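Local coordinates for protein coenzyme A transferase (Yersinia pestis, PDB 3QLI) that probably transfers coenzyme A between acyl-CoA thioesters and free carboxylates such as acetate, at residues T344-E350 and T403-T409. Sequence-based numbering, arbitrary orientation.
Sequences TGACNSE and TTPRIDT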
ATOM      1  N   THR A 344       8.289 -15.806  -3.860  1.00 17.78           N
ATOM      2  CA  THR A 344       8.779 -14.493  -3.454  1.00 18.93           C
ATOM      3  C   THR A 344       8.063 -14.023  -2.192  1.00 21.16           C
ATOM      4  O   THR A 344       8.502 -13.066  -1.552  1.00 21.14           O
ATOM      5  CB  THR A 344       8.575 -13.407  -4.552  1.00 20.34           C
ATOM      6  OG1 THR A 344       7.203 -12.996  -4.577  1.00 19.21           O
ATOM      7  CG2 THR A 344       8.973 -13.930  -5.922  1.00 20.95           C
ATOM      8  N   GLY A 345       6.967 -14.698  -1.839  1.00 17.35           N
ATOM      9  CA  GLY A 345       6.188 -14.316  -0.672  1.00 16.45           C
ATOM     10  C   GLY A 345       4.980 -13.445  -1.004  1.00 19.71           C
ATOM     11  O   GLY A 345       4.260 -13.016  -0.109  1.00 19.41           O
ATOM     12  N   ALA A 346       4.757 -13.176  -2.289  1.00 16.07           N
ATOM     13  CA  ALA A 346       3.553 -12.469  -2.715  1.00 17.04           C
ATOM     14  C   ALA A 346       2.353 -13.415  -2.647  1.00 16.26           C
ATOM     15  O   ALA A 346       2.504 -14.625  -2.837  1.00 15.64           O
ATOM     16  CB  ALA A 346       3.732 -11.949  -4.133  1.00 14.99           C
ATOM     17  N   CYS A 347       1.165 -12.866  -2.397  1.00 15.71           N
ATOM     18  CA  CYS A 347      -0.061 -13.669  -2.298  1.00 15.18           C
ATOM     19  C   CYS A 347      -1.105 -13.216  -3.310  1.00 17.38           C
ATOM     20  O   CYS A 347      -1.180 -12.028  -3.655  1.00 17.33           O
ATOM     21  CB  CYS A 347      -0.644 -13.575  -0.882  1.00 15.65           C
ATOM     22  SG  CYS A 347       0.609 -14.020   0.389  1.00 18.17           S
ATOM     23  N   ASN A 348      -1.916 -14.167  -3.765  1.00 16.21           N
ATOM     24  CA  ASN A 348      -2.967 -13.885  -4.742  1.00 16.59           C
ATOM     25  C   ASN A 348      -4.309 -14.441  -4.295  1.00 16.98           C
ATOM     26  O   ASN A 348      -4.425 -15.633  -4.005  1.00 17.49           O
ATOM     27  CB  ASN A 348      -2.610 -14.487  -6.099  1.00 15.48           C
ATOM     28  CG  ASN A 348      -3.697 -14.263  -7.132  1.00 20.37           C
ATOM     29  OD1 ASN A 348      -4.351 -13.221  -7.143  1.00 21.45           O
ATOM     30  ND2 ASN A 348      -3.902 -15.247  -8.001  1.00 23.55           N
ATOM     31  N   SER A 349      -5.322 -13.580  -4.250  1.00 16.62           N
ATOM     32  CA  SER A 349      -6.662 -13.996  -3.860  1.00 19.41           C
ATOM     33  C   SER A 349      -7.631 -13.970  -5.043  1.00 20.38           C
ATOM     34  O   SER A 349      -8.809 -14.263  -4.887  1.00 19.27           O
ATOM     35  CB  SER A 349      -7.203 -13.081  -2.755  1.00 20.31           C
ATOM     36  OG  SER A 349      -6.520 -13.290  -1.536  1.00 24.36           O
ATOM     37  N   GLU A 350      -7.139 -13.615  -6.224  1.00 20.55           N
ATOM     38  CA  GLU A 350      -8.021 -13.479  -7.378  1.00 21.41           C
ATOM     39  C   GLU A 350      -8.320 -14.829  -8.024  1.00 23.39           C
ATOM     40  O   GLU A 350      -7.403 -15.542  -8.408  1.00 21.52           O
ATOM     41  CB  GLU A 350      -7.402 -12.533  -8.406  1.00 24.04           C
ATOM     42  CG  GLU A 350      -8.207 -12.431  -9.687  1.00 25.42           C
ATOM     43  CD  GLU A 350      -9.631 -11.966  -9.435  1.00 24.51           C
ATOM     44  OE1 GLU A 350      -9.808 -10.899  -8.798  1.00 21.51           O
ATOM     45  OE2 GLU A 350     -10.569 -12.680  -9.857  1.00 23.42           O
ATOM     46  N   THR A 403      -2.193  -9.708  -5.059  1.00 16.49           N
ATOM     47  CA  THR A 403      -3.092  -9.139  -4.070  1.00 19.21           C
ATOM     48  C   THR A 403      -2.296  -8.520  -2.933  1.00 20.79           C
ATOM     49  O   THR A 403      -2.489  -7.352  -2.595  1.00 20.96           O
ATOM     50  CB  THR A 403      -4.051 -10.182  -3.500  1.00 16.78           C
ATOM     51  OG1 THR A 403      -4.777 -10.780  -4.576  1.00 19.59           O
ATOM     52  CG2 THR A 403      -5.036  -9.520  -2.553  1.00 20.37           C
ATOM     53  N   THR A 404      -1.404  -9.310  -2.338  1.00 18.01           N
ATOM     54  CA  THR A 404      -0.488  -8.800  -1.326  1.00 18.12           C
ATOM     55  C   THR A 404       0.934  -8.888  -1.864  1.00 20.58           C
ATOM     56  O   THR A 404       1.430  -9.981  -2.138  1.00 18.26           O
ATOM     57  CB  THR A 404      -0.592  -9.612   0.005  1.00 18.61           C
ATOM     58  OG1 THR A 404      -1.920  -9.507   0.525  1.00 23.98           O
ATOM     59  CG2 THR A 404       0.354  -9.070   1.043  1.00 17.06           C
ATOM     60  N   PRO A 405       1.594  -7.730  -2.012  1.00 19.80           N
ATOM     61  CA  PRO A 405       2.957  -7.644  -2.550  1.00 17.64           C
ATOM     62  C   PRO A 405       3.948  -8.329  -1.629  1.00 16.43           C
ATOM     63  O   PRO A 405       3.739  -8.367  -0.404  1.00 16.32           O
ATOM     64  CB  PRO A 405       3.234  -6.133  -2.548  1.00 21.37           C
ATOM     65  CG  PRO A 405       1.879  -5.495  -2.562  1.00 23.88           C
ATOM     66  CD  PRO A 405       1.044  -6.399  -1.702  1.00 18.96           C
ATOM     67  N   ARG A 406       5.034  -8.848  -2.189  1.00 15.24           N
ATOM     68  CA  ARG A 406       6.024  -9.516  -1.357  1.00 17.67           C
ATOM     69  C   ARG A 406       6.637  -8.544  -0.353  1.00 17.96           C
ATOM     70  O   ARG A 406       7.158  -8.962   0.668  1.00 17.83           O
ATOM     71  CB  ARG A 406       7.123 -10.146  -2.203  1.00 17.55           C
ATOM     72  CG  ARG A 406       8.074  -9.132  -2.849  1.00 18.74           C
ATOM     73  CD  ARG A 406       9.299  -9.846  -3.425  1.00 21.03           C
ATOM     74  NE  ARG A 406       9.940  -9.070  -4.483  1.00 21.16           N
ATOM     75  CZ  ARG A 406      10.977  -9.496  -5.201  1.00 26.58           C
ATOM     76  NH1 ARG A 406      11.505 -10.690  -4.967  1.00 22.27           N
ATOM     77  NH2 ARG A 406      11.483  -8.725  -6.159  1.00 27.56           N
ATOM     78  N   ILE A 407       6.580  -7.242  -0.629  1.00 16.73           N
ATOM     79  CA  ILE A 407       7.178  -6.301   0.319  1.00 15.51           C
ATOM     80  C   ILE A 407       6.302  -6.091   1.548  1.00 16.95           C
ATOM     81  O   ILE A 407       6.748  -5.507   2.528  1.00 16.92           O
ATOM     82  CB  ILE A 407       7.497  -4.928  -0.322  1.00 16.31           C
ATOM     83  CG1 ILE A 407       6.219  -4.285  -0.877  1.00 17.71           C
ATOM     84  CG2 ILE A 407       8.607  -5.073  -1.383  1.00 19.57           C
ATOM     85  CD1 ILE A 407       6.443  -2.927  -1.520  1.00 22.39           C
ATOM     86  N   ASP A 408       5.043  -6.515   1.474  1.00 14.60           N
ATOM     87  CA  ASP A 408       4.118  -6.326   2.590  1.00 14.14           C
ATOM     88  C   ASP A 408       3.784  -7.573   3.403  1.00 15.60           C
ATOM     89  O   ASP A 408       3.313  -7.468   4.534  1.00 14.86           O
ATOM     90  CB  ASP A 408       2.812  -5.707   2.087  1.00 13.84           C
ATOM     91  CG  ASP A 408       2.991  -4.286   1.604  1.00 19.21           C
ATOM     92  OD1 ASP A 408       3.556  -3.468   2.356  1.00 17.14           O
ATOM     93  OD2 ASP A 408       2.566  -3.991   0.471  1.00 19.32           O
ATOM     94  N   THR A 409       4.028  -8.750   2.843  1.00 15.64           N
ATOM     95  CA  THR A 409       3.687  -9.975   3.550  1.00 15.02           C
ATOM     96  C   THR A 409       4.463 -10.096   4.854  1.00 13.40           C
ATOM     97  O   THR A 409       5.650  -9.796   4.917  1.00 15.79           O
ATOM     98  CB  THR A 409       3.913 -11.224   2.679  1.00 16.81           C
ATOM     99  OG1 THR A 409       3.263 -11.048   1.415  1.00 15.36           O
ATOM    100  CG2 THR A 409       3.340 -12.454   3.364  1.00 17.20           C
TER
HETATM  101  O   HOH W   1      11.452 -12.488  -2.739  1.00 23.53           O
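C347 and T404 join 344-350 to 403-409 through one antiparallel, hydrogen-bonded bridge, and T403 and T404, both facing C347, make it a worked example of the classic beta bulge. C347 N gives a nearly straight bond (167°) to T404 O at 2.9 Å. In return, C347 O takes two donors: T404 N at 3.0 Å and, from the extra residue of the bulge, T403 N at 2.9 Å, the latter more bent at 143°. A346 CA lies 3.3 Å from T404 O, adding a weaker C-H...O contact beside the bridge.

Two threonine hydroxyls carry the pairing past its ends. T403 OG1, set anti to its own carbonyl carbon and beside its backbone N (chi1 -56°), which points it at S349, accepts a hydrogen bond from S349 N at 2.9 Å, while S358 and Q356 of the same chain also hydrogen-bond to this oxygen. At the other end, T409 OG1 donates to G345 O at 2.7 Å. G345 has a positive phi, at which a CB would press on the preceding carbonyl oxygen. N348 OD1 accepts from E350 N, closing an Asx turn, and is also held by the same Q356. A water bridges R406 NH1 and T344 O, and R406 NH2 bonds to Q356 O of the second subunit.

Apolar contact is modest. R406 and T344 cross at about a right angle, R406 CD packing against T344 CB (3.8 Å). Behind the bridge, the CB atoms of C347 and T404 meet, and both side chains rest on I380.

Five hydrogen bonds thus link the segments, three between backbones and two through threonine hydroxyls. E350 binds CoA, and T403 and T404 hydrogen-bond to the CoA-binding S358 and Q363, consistent with the bulge shaping that site.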